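Local coordinates for subtilisin-like protein (Prochloron didemni, PDB 3ZXY) that probably cleaves peptide bonds as a subtilisin-family serine endopeptidase, this chain being the protease domain of the larger PatA protein, at residues A[46-51]-A[80-85]; A[96-101]-A[127-132]; A[242-247]-A[270-275]; A[158-163]-A[236-241]; A[3-8]-A[70-75]. The protein carries 1 engineered substitution. All coordinates share one frame; numbering follows the deposited sequence. Where two conformers were deposited one is given.

Interaction 1. Residues A[46-51]-A[80-85]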
# COMPACT_ATOMS: atom_id res chain seq x y z
N GLY A 46 8.06 11.90 -16.10
CA GLY A 46 8.81 10.98 -15.24
C GLY A 46 8.06 9.69 -15.00
O GLY A 46 6.88 9.70 -14.63
N PHE A 47 8.74 8.57 -15.18
CA PHE A 47 8.12 7.26 -14.95
C PHE A 47 7.76 7.04 -13.49
O PHE A 47 6.74 6.43 -13.19
CB PHE A 47 9.01 6.15 -15.47
CG PHE A 47 9.03 6.07 -16.95
CD1 PHE A 47 7.93 5.57 -17.64
CD2 PHE A 47 10.11 6.54 -17.67
CE1 PHE A 47 7.91 5.53 -19.02
CE2 PHE A 47 10.10 6.50 -19.04
CZ PHE A 47 9.00 5.99 -19.71
N MET A 48 8.60 7.52 -12.58
CA MET A 48 8.32 7.33 -11.17
C MET A 48 7.37 8.40 -10.63
O MET A 48 6.56 8.13 -9.73
CB MET A 48 9.61 7.19 -10.36
CG MET A 48 10.30 5.85 -10.55
SD MET A 48 9.25 4.46 -10.08
CE MET A 48 8.82 3.85 -11.71
N SER A 49 7.41 9.61 -11.21
CA SER A 49 6.36 10.61 -10.96
C SER A 49 4.99 10.05 -11.36
O SER A 49 4.00 10.22 -10.64
CB SER A 49 6.64 11.89 -11.74
OG SER A 49 7.75 12.60 -11.22
N ALA A 50 4.91 9.34 -12.49
CA ALA A 50 3.66 8.71 -12.90
C ALA A 50 3.23 7.66 -11.90
O ALA A 50 2.08 7.63 -11.45
CB ALA A 50 3.81 8.09 -14.28
N HIS A 51 4.17 6.82 -11.50
CA HIS A 51 3.89 5.72 -10.59
C HIS A 51 3.41 6.24 -9.25
O HIS A 51 2.36 5.82 -8.72
CB HIS A 51 5.17 4.89 -10.46
CG HIS A 51 4.97 3.50 -9.93
ND1 HIS A 51 5.01 3.24 -8.61
CD2 HIS A 51 4.81 2.28 -10.58
CE1 HIS A 51 4.84 1.92 -8.41
NE2 HIS A 51 4.72 1.33 -9.62
N PRO A 80 9.17 10.36 -1.00
CA PRO A 80 9.65 9.86 -2.29
C PRO A 80 10.99 9.13 -2.16
O PRO A 80 11.97 9.66 -1.59
CB PRO A 80 9.72 11.12 -3.16
CG PRO A 80 8.87 12.11 -2.47
CD PRO A 80 9.03 11.82 -1.01
N ILE A 81 11.00 7.90 -2.66
CA ILE A 81 12.18 7.05 -2.64
C ILE A 81 12.53 6.59 -4.05
O ILE A 81 13.71 6.40 -4.33
CB ILE A 81 12.00 5.81 -1.73
CG1 ILE A 81 10.77 4.99 -2.11
CG2 ILE A 81 11.87 6.24 -0.27
CD1 ILE A 81 10.74 3.58 -1.53
N PHE A 82 11.53 6.43 -4.92
CA PHE A 82 11.79 6.02 -6.30
C PHE A 82 12.11 7.28 -7.11
O PHE A 82 11.61 8.35 -6.81
CB PHE A 82 10.59 5.31 -6.95
CG PHE A 82 10.08 4.10 -6.20
CD1 PHE A 82 10.91 3.28 -5.45
CD2 PHE A 82 8.72 3.77 -6.32
CE1 PHE A 82 10.39 2.17 -4.77
CE2 PHE A 82 8.21 2.67 -5.65
CZ PHE A 82 9.04 1.88 -4.87
N SER A 83 12.94 7.15 -8.14
CA SER A 83 13.44 8.32 -8.85
C SER A 83 13.14 8.25 -10.34
O SER A 83 13.19 7.19 -10.95
CB SER A 83 14.95 8.47 -8.64
OG SER A 83 15.66 7.31 -9.08
N ASP A 84 12.86 9.41 -10.92
CA ASP A 84 12.68 9.50 -12.37
C ASP A 84 13.97 9.23 -13.16
O ASP A 84 13.90 8.82 -14.31
CB ASP A 84 12.09 10.86 -12.76
CG ASP A 84 10.62 10.99 -12.40
OD1 ASP A 84 9.89 9.98 -12.43
OD2 ASP A 84 10.17 12.12 -12.10
N ASP A 85 15.12 9.47 -12.54
CA ASP A 85 16.41 9.07 -13.10
C ASP A 85 16.46 7.58 -13.43
O ASP A 85 15.79 6.77 -12.80
CB ASP A 85 17.53 9.38 -12.10
CG ASP A 85 18.91 9.13 -12.68
OD1 ASP A 85 19.34 9.91 -13.55
OD2 ASP A 85 19.58 8.15 -12.29
O HOH W 1 11.63 9.03 -15.79
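The carboxylate of Asp84 sits against the first turn of helix 47-60 and is held there through both oxygens. OD1 takes the backbone N-H of Ser49, with Ser49 N 2.8 Å from Asp84 OD1 and the bond fairly straight at 159°. The N-H of Met48 points to the same oxygen at a poorer angle and makes only a weak bond. OD2 offers its syn lone pair to the hydroxyl of Ser49, with OG 2.6 Å from Asp84 OD2. The loop after strand 75-80 thus brings a carboxylate to the N-terminal turn of helix 47-60, just past Gly46 at the N-cap position. CG of Asp84 lies anti to its own carbonyl carbon (chi1 -73°), which brings it to 3.4 Å from Gly46 CA; a CB on Gly46 would run into OD2.

Beside this carboxylate, Met48 bends over the loop. Its CG lies 3.2 Å from Ser83 O, and its SD touches Phe82 CB at 3.5 Å and meets that ring obliquely in a Met-aromatic contact.

One shell out, a water accepts from Phe47 N and donates to Asp84 O, while Ser49 OG is also bonded to Arg43 N. The helix carries His51, predicted to be the histidine of the subtilisin charge relay. Its ND1 is hydrogen-bonded to Asp16, the predicted aspartate, and Ala211 nearby is the engineered replacement of the serine. Phe82 CE2 approaches His51 ND1 obliquely, at 4.4 Å.

Interaction 2. Residues A[96-101]-A[127-132]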
# COMPACT_ATOMS: atom_id res chain seq x y z
N ARG A 96 15.81 3.59 4.37
CA ARG A 96 15.83 4.99 4.79
C ARG A 96 14.44 5.62 4.74
O ARG A 96 14.05 6.36 5.64
CB ARG A 96 16.79 5.79 3.90
CG ARG A 96 16.98 7.22 4.35
CD ARG A 96 17.92 8.02 3.45
NE ARG A 96 19.24 7.39 3.28
CZ ARG A 96 19.63 6.69 2.21
NH1 ARG A 96 18.82 6.50 1.17
NH2 ARG A 96 20.86 6.17 2.18
N GLY A 97 13.68 5.31 3.69
CA GLY A 97 12.33 5.84 3.56
C GLY A 97 11.42 5.29 4.64
O GLY A 97 10.56 5.99 5.16
N ILE A 98 11.57 4.00 4.94
CA ILE A 98 10.77 3.36 5.98
C ILE A 98 11.03 4.02 7.33
O ILE A 98 10.10 4.38 8.05
CB ILE A 98 11.05 1.85 6.04
CG1 ILE A 98 10.47 1.14 4.81
CG2 ILE A 98 10.48 1.25 7.33
CD1 ILE A 98 10.93 -0.29 4.63
N GLU A 99 12.30 4.22 7.67
CA GLU A 99 12.62 4.89 8.94
C GLU A 99 12.06 6.33 8.98
O GLU A 99 11.56 6.78 10.02
CB GLU A 99 14.15 4.80 9.21
CG GLU A 99 14.55 3.32 9.28
CD GLU A 99 15.94 3.00 9.79
OE1 GLU A 99 16.70 3.90 10.20
OE2 GLU A 99 16.25 1.77 9.77
N ARG A 100 12.11 7.04 7.85
CA ARG A 100 11.56 8.39 7.76
C ARG A 100 10.07 8.36 8.10
O ARG A 100 9.56 9.18 8.86
CB ARG A 100 11.75 8.94 6.33
CG ARG A 100 11.40 10.41 6.12
CD ARG A 100 12.53 11.33 6.57
NE ARG A 100 12.42 12.69 6.01
CZ ARG A 100 11.83 13.74 6.58
NH1 ARG A 100 11.27 13.66 7.78
NH2 ARG A 100 11.81 14.90 5.94
N ALA A 101 9.37 7.39 7.53
CA ALA A 101 7.93 7.27 7.74
C ALA A 101 7.60 6.89 9.17
O ALA A 101 6.70 7.48 9.76
CB ALA A 101 7.34 6.24 6.79
N GLU A 127 15.97 -5.44 6.50
CA GLU A 127 15.46 -6.30 7.57
C GLU A 127 15.25 -5.49 8.84
O GLU A 127 14.23 -5.62 9.51
CB GLU A 127 16.42 -7.46 7.84
CG GLU A 127 16.40 -8.55 6.78
CD GLU A 127 17.37 -9.68 7.09
OE1 GLU A 127 18.43 -9.43 7.71
OE2 GLU A 127 17.07 -10.83 6.70
N ASN A 128 16.21 -4.63 9.15
CA ASN A 128 16.17 -3.82 10.36
C ASN A 128 15.05 -2.80 10.31
O ASN A 128 14.39 -2.54 11.31
CB ASN A 128 17.50 -3.09 10.57
CG ASN A 128 18.61 -4.02 11.05
OD1 ASN A 128 18.39 -5.20 11.31
ND2 ASN A 128 19.82 -3.48 11.16
N ALA A 129 14.82 -2.21 9.14
CA ALA A 129 13.76 -1.21 9.00
C ALA A 129 12.40 -1.87 9.15
O ALA A 129 11.48 -1.31 9.75
CB ALA A 129 13.87 -0.49 7.66
N VAL A 130 12.26 -3.08 8.62
CA VAL A 130 10.99 -3.81 8.75
C VAL A 130 10.78 -4.25 10.20
O VAL A 130 9.66 -4.21 10.71
CB VAL A 130 10.94 -4.98 7.75
CG1 VAL A 130 9.69 -5.83 7.97
CG2 VAL A 130 10.96 -4.44 6.34
N SER A 131 11.86 -4.65 10.87
CA SER A 131 11.80 -4.97 12.30
C SER A 131 11.36 -3.75 13.11
O SER A 131 10.58 -3.88 14.06
CB SER A 131 13.16 -5.48 12.78
OG SER A 131 13.14 -5.74 14.18
N LEU A 132 11.85 -2.56 12.74
CA LEU A 132 11.45 -1.31 13.39
C LEU A 132 9.94 -1.10 13.27
O LEU A 132 9.28 -0.69 14.24
CB LEU A 132 12.20 -0.12 12.78
CG LEU A 132 11.87 1.28 13.31
CD1 LEU A 132 12.41 1.43 14.72
CD2 LEU A 132 12.41 2.38 12.39
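Two helices of the subtilisin-like alpha/beta fold pack side by side here, with Ile98 and Glu99 of helix 91-103 set against Ala129 and Leu132 of helix 124-135. The short segments run nearly parallel, at 19° to each other, and their axes come within 9.1 Å, with just the methyl of Ala129 standing between the backbone of its helix and the side chains of Ile98 and Glu99.

Ile98 does much of the filling. Its CG1 stands beside the backbone N (chi1 -71°), which leaves CG2 as the branch that meets the neighbour: Ile98 CG2 lies 3.8 Å from Ala129 CB and 3.7 Å from Ala129 O. The other branch ends in CD1, in looser contact with Val130 CG2 at 4.5 Å.

Both helices are connections between parallel strands: helix 124-135 is the crossover from strand 108-111 to its neighbour 139-143, and helix 91-103 leads from strand 75-80 to strand 108-111. Ile98 also reaches the sheet, touching Leu15 and Ile111.

Glu99 works along its carbon chain. Its CG lies 3.9 Å from Leu132 CD2, the two side chains crossing at about a right angle, and past CG the chain runs on extended to put OE2 3.9 Å from Ala129 CB. An alanine here would take away the CG and carboxylate, and would probably open a gap beside Leu132 CD2 and the Ala129 methyl. No hydrogen bond links the two segments.

Interaction 3. Residues A[242-247]-A[270-275]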
# COMPACT_ATOMS: atom_id res chain seq x y z
N GLN A 242 -4.23 -8.64 10.73
CA GLN A 242 -4.80 -9.94 11.12
C GLN A 242 -6.26 -10.03 10.66
O GLN A 242 -6.71 -11.08 10.17
CB GLN A 242 -4.66 -10.13 12.63
CG GLN A 242 -4.84 -11.56 13.08
CD GLN A 242 -3.62 -12.45 12.82
OE1 GLN A 242 -2.65 -12.05 12.17
NE2 GLN A 242 -3.68 -13.67 13.33
N LEU A 243 -7.00 -8.94 10.82
CA LEU A 243 -8.39 -8.90 10.38
C LEU A 243 -8.53 -9.08 8.87
O LEU A 243 -9.41 -9.80 8.40
CB LEU A 243 -9.07 -7.59 10.79
CG LEU A 243 -9.30 -7.39 12.29
CD1 LEU A 243 -9.55 -5.92 12.57
CD2 LEU A 243 -10.47 -8.24 12.77
N LEU A 244 -7.66 -8.43 8.12
CA LEU A 244 -7.68 -8.54 6.67
C LEU A 244 -7.34 -9.95 6.22
O LEU A 244 -7.96 -10.49 5.29
CB LEU A 244 -6.72 -7.51 6.05
CG LEU A 244 -7.24 -6.07 6.09
CD1 LEU A 244 -6.13 -5.05 5.79
CD2 LEU A 244 -8.41 -5.90 5.12
N LEU A 245 -6.34 -10.55 6.84
CA LEU A 245 -5.96 -11.92 6.52
C LEU A 245 -7.04 -12.92 6.92
O LEU A 245 -7.34 -13.85 6.18
CB LEU A 245 -4.61 -12.28 7.15
CG LEU A 245 -3.40 -11.56 6.58
CD1 LEU A 245 -2.20 -11.83 7.48
CD2 LEU A 245 -3.11 -12.00 5.15
N GLN A 246 -7.64 -12.74 8.10
CA GLN A 246 -8.64 -13.70 8.57
C GLN A 246 -9.93 -13.69 7.76
O GLN A 246 -10.53 -14.74 7.54
CB GLN A 246 -8.98 -13.43 10.04
CG GLN A 246 -9.96 -14.45 10.57
CD GLN A 246 -9.89 -14.62 12.06
OE1 GLN A 246 -10.90 -14.50 12.76
NE2 GLN A 246 -8.71 -14.99 12.56
N SER A 247 -10.32 -12.50 7.33
CA SER A 247 -11.56 -12.32 6.58
C SER A 247 -11.39 -12.57 5.08
O SER A 247 -12.38 -12.66 4.36
CB SER A 247 -12.15 -10.93 6.82
OG SER A 247 -11.27 -9.91 6.41
N SER A 270 -16.08 -5.97 3.57
CA SER A 270 -17.25 -6.13 4.46
C SER A 270 -16.97 -7.13 5.57
O SER A 270 -17.28 -6.88 6.73
CB SER A 270 -18.52 -6.50 3.67
OG SER A 270 -18.34 -7.68 2.95
N GLY A 271 -16.32 -8.24 5.24
CA GLY A 271 -15.95 -9.22 6.24
C GLY A 271 -15.00 -8.70 7.30
O GLY A 271 -15.12 -9.01 8.49
N ALA A 272 -14.01 -7.93 6.86
CA ALA A 272 -13.04 -7.35 7.77
C ALA A 272 -13.74 -6.41 8.75
O ALA A 272 -13.46 -6.45 9.95
CB ALA A 272 -11.95 -6.61 6.99
N PHE A 273 -14.65 -5.59 8.25
CA PHE A 273 -15.37 -4.67 9.12
C PHE A 273 -16.26 -5.44 10.08
O PHE A 273 -16.34 -5.10 11.25
CB PHE A 273 -16.18 -3.66 8.31
CG PHE A 273 -15.40 -2.41 7.99
CD1 PHE A 273 -14.60 -2.34 6.87
CD2 PHE A 273 -15.49 -1.30 8.83
CE1 PHE A 273 -13.88 -1.18 6.59
CE2 PHE A 273 -14.78 -0.15 8.54
CZ PHE A 273 -13.98 -0.10 7.43
N THR A 274 -16.95 -6.47 9.59
CA THR A 274 -17.83 -7.26 10.47
C THR A 274 -17.05 -7.89 11.63
O THR A 274 -17.51 -7.92 12.77
CB THR A 274 -18.57 -8.33 9.66
OG1 THR A 274 -19.45 -7.66 8.75
CG2 THR A 274 -19.41 -9.27 10.57
N LEU A 275 -15.86 -8.39 11.33
CA LEU A 275 -15.01 -9.00 12.36
C LEU A 275 -14.53 -7.96 13.36
O LEU A 275 -14.55 -8.20 14.55
CB LEU A 275 -13.78 -9.72 11.79
CG LEU A 275 -13.95 -11.16 11.35
CD1 LEU A 275 -12.58 -11.69 10.92
CD2 LEU A 275 -14.56 -12.02 12.46
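Ser247 presses its side chain into the backbone of the helix it faces, at Gly271 and Ala272. Its CB lies 3.5 Å from Ala272 N and 3.7 Å from Gly271 C. That closeness leaves little room at Gly271, where a CB would sit tight against Ser247 CB. Going outward, OG comes to 3.4 Å from both CA and CB of Ala272, yet makes no hydrogen bond across the contact. With chi1 at 61° it occupies the crowded position between backbone N and carbonyl carbon, and its proton goes back into its own helix: Ser247 OG donates to Leu243 O at 2.7 Å. Ser247 N donates to that same oxygen, the two donors arriving from opposite faces of the carbonyl plane.

The segments cross at 120° with axes 8.4 Å apart, joining helix 237-247 to the late helix 269-278. Leu244 CD2 meets Ala272 CB at 4.1 Å and also packs on Val220 and Leu224 of helix 210-230. The side chains of Leu243 and Leu275 slide past each other in opposite directions, with Leu243 CD2 3.8 Å from Leu275 CB; Leu275 was modelled in two conformers, so contacts of its tip are less certain.

With the serine hydroxyl committed within its own helix, the direct contact rests on shape and apolar packing, while Asn268, just outside, bridges Ser247 O and Gly271 N.

Interaction 4. Residues A[158-163]-A[236-241]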
# COMPACT_ATOMS: atom_id res chain seq x y z
N LEU A 158 8.74 -10.14 3.96
CA LEU A 158 9.44 -10.00 5.24
C LEU A 158 8.48 -10.07 6.42
O LEU A 158 7.28 -9.94 6.25
CB LEU A 158 10.27 -8.71 5.24
CG LEU A 158 11.43 -8.70 4.24
CD1 LEU A 158 12.19 -7.38 4.35
CD2 LEU A 158 12.38 -9.87 4.45
N PRO A 159 9.02 -10.29 7.63
CA PRO A 159 8.11 -10.56 8.77
C PRO A 159 7.12 -9.44 9.10
O PRO A 159 7.49 -8.28 9.16
CB PRO A 159 9.07 -10.81 9.93
CG PRO A 159 10.34 -11.24 9.28
CD PRO A 159 10.43 -10.50 7.98
N ALA A 160 5.87 -9.84 9.31
CA ALA A 160 4.77 -8.94 9.70
C ALA A 160 4.29 -7.99 8.61
O ALA A 160 3.46 -7.12 8.87
CB ALA A 160 5.11 -8.17 10.97
N VAL A 161 4.80 -8.16 7.40
CA VAL A 161 4.36 -7.39 6.25
C VAL A 161 3.06 -7.98 5.73
O VAL A 161 2.80 -9.18 5.90
CB VAL A 161 5.45 -7.35 5.17
CG1 VAL A 161 4.99 -6.61 3.92
CG2 VAL A 161 6.70 -6.68 5.77
N LEU A 162 2.22 -7.14 5.16
CA LEU A 162 1.05 -7.58 4.40
C LEU A 162 1.38 -7.46 2.92
O LEU A 162 1.54 -6.35 2.40
CB LEU A 162 -0.17 -6.72 4.76
CG LEU A 162 -1.49 -7.06 4.08
CD1 LEU A 162 -1.82 -8.54 4.21
CD2 LEU A 162 -2.61 -6.19 4.65
N ALA A 163 1.55 -8.61 2.27
CA ALA A 163 1.84 -8.67 0.85
C ALA A 163 0.56 -8.60 0.05
O ALA A 163 -0.49 -9.14 0.48
CB ALA A 163 2.59 -9.96 0.54
N ASP A 236 -4.44 -0.04 15.91
CA ASP A 236 -3.60 -1.23 16.03
C ASP A 236 -3.37 -1.81 14.64
O ASP A 236 -4.13 -2.67 14.17
CB ASP A 236 -4.28 -2.24 16.95
CG ASP A 236 -3.40 -3.42 17.33
OD1 ASP A 236 -2.36 -3.67 16.67
OD2 ASP A 236 -3.78 -4.14 18.31
N PRO A 237 -2.34 -1.30 13.96
CA PRO A 237 -2.09 -1.71 12.59
C PRO A 237 -1.87 -3.21 12.42
O PRO A 237 -2.36 -3.78 11.43
CB PRO A 237 -0.86 -0.89 12.20
CG PRO A 237 -1.08 0.38 12.98
CD PRO A 237 -1.56 -0.11 14.32
N GLN A 238 -1.15 -3.86 13.33
CA GLN A 238 -0.96 -5.30 13.20
C GLN A 238 -2.25 -6.08 13.40
O GLN A 238 -2.46 -7.11 12.79
CB GLN A 238 0.17 -5.81 14.10
CG GLN A 238 1.56 -5.53 13.53
CD GLN A 238 1.83 -6.27 12.21
OE1 GLN A 238 1.47 -7.44 12.06
NE2 GLN A 238 2.45 -5.59 11.27
N LYS A 239 -3.16 -5.58 14.23
CA LYS A 239 -4.48 -6.20 14.35
C LYS A 239 -5.26 -6.05 13.05
O LYS A 239 -5.98 -6.98 12.64
CB LYS A 239 -5.28 -5.57 15.51
CG LYS A 239 -6.64 -6.23 15.72
CD LYS A 239 -7.32 -5.67 16.96
CE LYS A 239 -8.59 -6.44 17.32
NZ LYS A 239 -9.38 -5.70 18.34
N VAL A 240 -5.15 -4.89 12.41
CA VAL A 240 -5.83 -4.68 11.14
C VAL A 240 -5.31 -5.66 10.08
O VAL A 240 -6.09 -6.24 9.31
CB VAL A 240 -5.73 -3.21 10.70
CG1 VAL A 240 -6.06 -3.07 9.22
CG2 VAL A 240 -6.61 -2.33 11.60
N ARG A 241 -4.00 -5.88 10.05
CA ARG A 241 -3.46 -6.93 9.19
C ARG A 241 -4.10 -8.29 9.45
O ARG A 241 -4.48 -9.01 8.54
CB ARG A 241 -1.95 -7.04 9.38
CG ARG A 241 -1.27 -8.12 8.56
CD ARG A 241 0.20 -8.09 8.88
NE ARG A 241 1.01 -9.13 8.31
CZ ARG A 241 1.35 -10.27 8.90
NH1 ARG A 241 0.89 -10.64 10.10
NH2 ARG A 241 2.18 -11.07 8.26
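The guanidinium of Arg241 lies with one face over Ala160, whose CA stands 3.6 Å above the plane near the rim, while Val161 O and Leu162 N sit at its edge. It takes hold of Val161 O side-on: NE is 3.0 Å and NH2 3.1 Å from that oxygen, which lies in the guanidinium plane, while both nitrogens stand above the carbonyl plane on the same face. The amide of Gln238 is the second flat group. Its NE2 donates to Ala160 O at 3.0 Å, nearly straight at 165°, in the plane of both groups and on a carbonyl lone pair.

Arg241 reaches across because its chain is extended from CG to NE, with CG anti to the backbone N (chi1 178°). Its CG passes 4.2 Å from Leu162 CB. The carbonyls belong to a type II turn, Leu158 to Val161, that leads into strand 162-167 of the central sheet; the donors come from the first turns of helix 237-247, N-capped by Asp236. An alanine in place of Arg241 would remove both donors, and Val161 O would probably be left without these partners and the turn less firmly tied to the helix.

All three bonds across the segments run from side-chain N-H groups to backbone carbonyls; the charge of Arg241 would probably strengthen its two, and no salt bridge is involved.

Interaction 5. Residues A[3-8]-A[70-75]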
# COMPACT_ATOMS: atom_id res chain seq x y z
N SER A 3 -19.60 5.64 1.94
CA SER A 3 -19.48 6.95 2.59
C SER A 3 -18.35 7.04 3.62
O SER A 3 -18.17 8.07 4.24
CB SER A 3 -20.81 7.35 3.22
OG SER A 3 -21.19 6.45 4.23
N LEU A 4 -17.58 5.96 3.80
CA LEU A 4 -16.48 5.99 4.75
C LEU A 4 -15.32 6.75 4.12
O LEU A 4 -14.99 6.53 2.95
CB LEU A 4 -16.02 4.58 5.10
CG LEU A 4 -17.05 3.67 5.72
CD1 LEU A 4 -16.33 2.40 6.18
CD2 LEU A 4 -17.77 4.37 6.86
N LYS A 5 -14.70 7.63 4.89
CA LYS A 5 -13.66 8.49 4.31
C LYS A 5 -12.36 8.52 5.07
O LYS A 5 -11.39 9.05 4.56
CB LYS A 5 -14.20 9.91 4.20
CG LYS A 5 -15.32 10.04 3.19
CD LYS A 5 -15.92 11.43 3.21
CE LYS A 5 -17.10 11.53 2.26
NZ LYS A 5 -17.90 12.77 2.50
N GLY A 6 -12.34 7.98 6.27
CA GLY A 6 -11.14 7.97 7.07
C GLY A 6 -11.13 9.05 8.13
O GLY A 6 -12.00 9.90 8.18
N ASP A 7 -10.11 8.97 8.97
CA ASP A 7 -9.94 9.86 10.12
C ASP A 7 -8.58 10.54 9.96
O ASP A 7 -7.59 9.87 9.69
CB ASP A 7 -10.00 9.02 11.40
CG ASP A 7 -9.98 9.85 12.68
OD1 ASP A 7 -9.05 10.64 12.85
OD2 ASP A 7 -10.87 9.70 13.54
N HIS A 8 -8.54 11.86 10.15
CA HIS A 8 -7.29 12.59 9.97
C HIS A 8 -6.23 12.22 10.98
O HIS A 8 -5.07 12.54 10.78
CB HIS A 8 -7.53 14.10 9.93
CG HIS A 8 -7.88 14.71 11.26
ND1 HIS A 8 -9.14 15.05 11.59
CD2 HIS A 8 -7.07 15.11 12.33
CE1 HIS A 8 -9.15 15.61 12.81
NE2 HIS A 8 -7.89 15.64 13.27
N ILE A 70 -9.77 6.08 -1.67
CA ILE A 70 -10.34 5.19 -0.66
C ILE A 70 -10.38 5.80 0.74
O ILE A 70 -11.34 5.57 1.49
CB ILE A 70 -9.55 3.87 -0.65
CG1 ILE A 70 -9.79 3.13 -1.97
CG2 ILE A 70 -9.93 3.00 0.55
CD1 ILE A 70 -8.82 2.00 -2.20
N ALA A 71 -9.37 6.59 1.10
CA ALA A 71 -9.29 7.15 2.45
C ALA A 71 -8.91 8.62 2.35
O ALA A 71 -7.89 9.05 2.87
CB ALA A 71 -8.29 6.35 3.30
N PRO A 72 -9.78 9.40 1.70
CA PRO A 72 -9.44 10.78 1.39
C PRO A 72 -9.24 11.68 2.60
O PRO A 72 -8.62 12.74 2.45
CB PRO A 72 -10.65 11.27 0.58
CG PRO A 72 -11.76 10.37 0.97
CD PRO A 72 -11.10 9.04 1.17
N GLN A 73 -9.78 11.31 3.76
CA GLN A 73 -9.64 12.15 4.95
C GLN A 73 -8.47 11.77 5.86
O GLN A 73 -8.20 12.47 6.83
CB GLN A 73 -10.94 12.15 5.74
CG GLN A 73 -12.01 12.97 5.07
CD GLN A 73 -13.25 13.13 5.92
OE1 GLN A 73 -13.22 12.93 7.13
NE2 GLN A 73 -14.35 13.50 5.28
N CYS A 74 -7.76 10.69 5.56
CA CYS A 74 -6.61 10.34 6.37
C CYS A 74 -5.47 11.31 6.04
O CYS A 74 -5.47 11.92 4.97
CB CYS A 74 -6.18 8.90 6.11
SG CYS A 74 -7.35 7.69 6.78
N ARG A 75 -4.52 11.44 6.94
CA ARG A 75 -3.32 12.26 6.68
C ARG A 75 -2.30 11.47 5.88
O ARG A 75 -1.97 10.33 6.23
CB ARG A 75 -2.72 12.72 8.00
CG ARG A 75 -3.30 14.02 8.53
CD ARG A 75 -2.35 14.65 9.53
NE ARG A 75 -1.03 14.90 8.93
CZ ARG A 75 0.13 14.92 9.58
NH1 ARG A 75 0.19 14.70 10.90
NH2 ARG A 75 1.25 15.16 8.91
O HOH W 2 -2.43 12.88 12.08
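Lys5 O and Gln73 N form the one direct hydrogen bond between the segments, 2.9 Å long with an N-H...O angle of 159°. Weaker polar contacts follow further along. Cys74 CA points its hydrogen at Asp7 O, 3.5 Å away and nearly straight at 162°, and His8 CA lies 3.3 Å from Gln73 O in a more bent contact of the same CA-H...O kind. A water donates to His8 O and accepts weakly from Arg75 NH1.

Segment 70-75 makes a type I beta turn from Ala71 to Cys74, and both segments lead into neighbouring parallel strands of the central sheet, 11-16 and 75-80. Their strand pairing takes over where Arg75 bonds through its backbone to Ile10 and Val12.

The remaining contacts are van der Waals. The extended side chains of Lys5 and Gln73 cross obliquely, with Lys5 CD 3.3 Å from Gln73 NE2. Pro72 CD lies 3.4 Å from Lys5 O, the oxygen that Gln73 N also uses. Gly6 CA rests 3.8 Å from Cys74 SG; a CB there would strike that sulfur, and at the backbone angles of Gly6 (phi 100°) it would also press on the preceding carbonyl oxygen. At the far end, Arg75 CG runs past His8 O at 3.2 Å.

Interactions 2 and 3 are both helix-helix packing without a hydrogen bond between segments, one nearly parallel and buried, the other steeply crossed and partly buried. Interactions 1 and 4 are polar: a carboxylate takes N-H groups at a helix start in the first, while side-chain donors from an early helical turn seek carbonyls in the other. Interaction 5, richest in exposed residues, mixes one backbone hydrogen bond and CA-H...O contacts with side chains lying across the two loops. Helix 237-247 serves both 3 and 4, whose leucines meet through Leu162. Val130 joins 2 to 4, Ile81 packs on Gly97 to join 1 to 2, and Phe273 on Leu4 links 3 to 5. Interaction 1 alone contains a predicted catalytic residue.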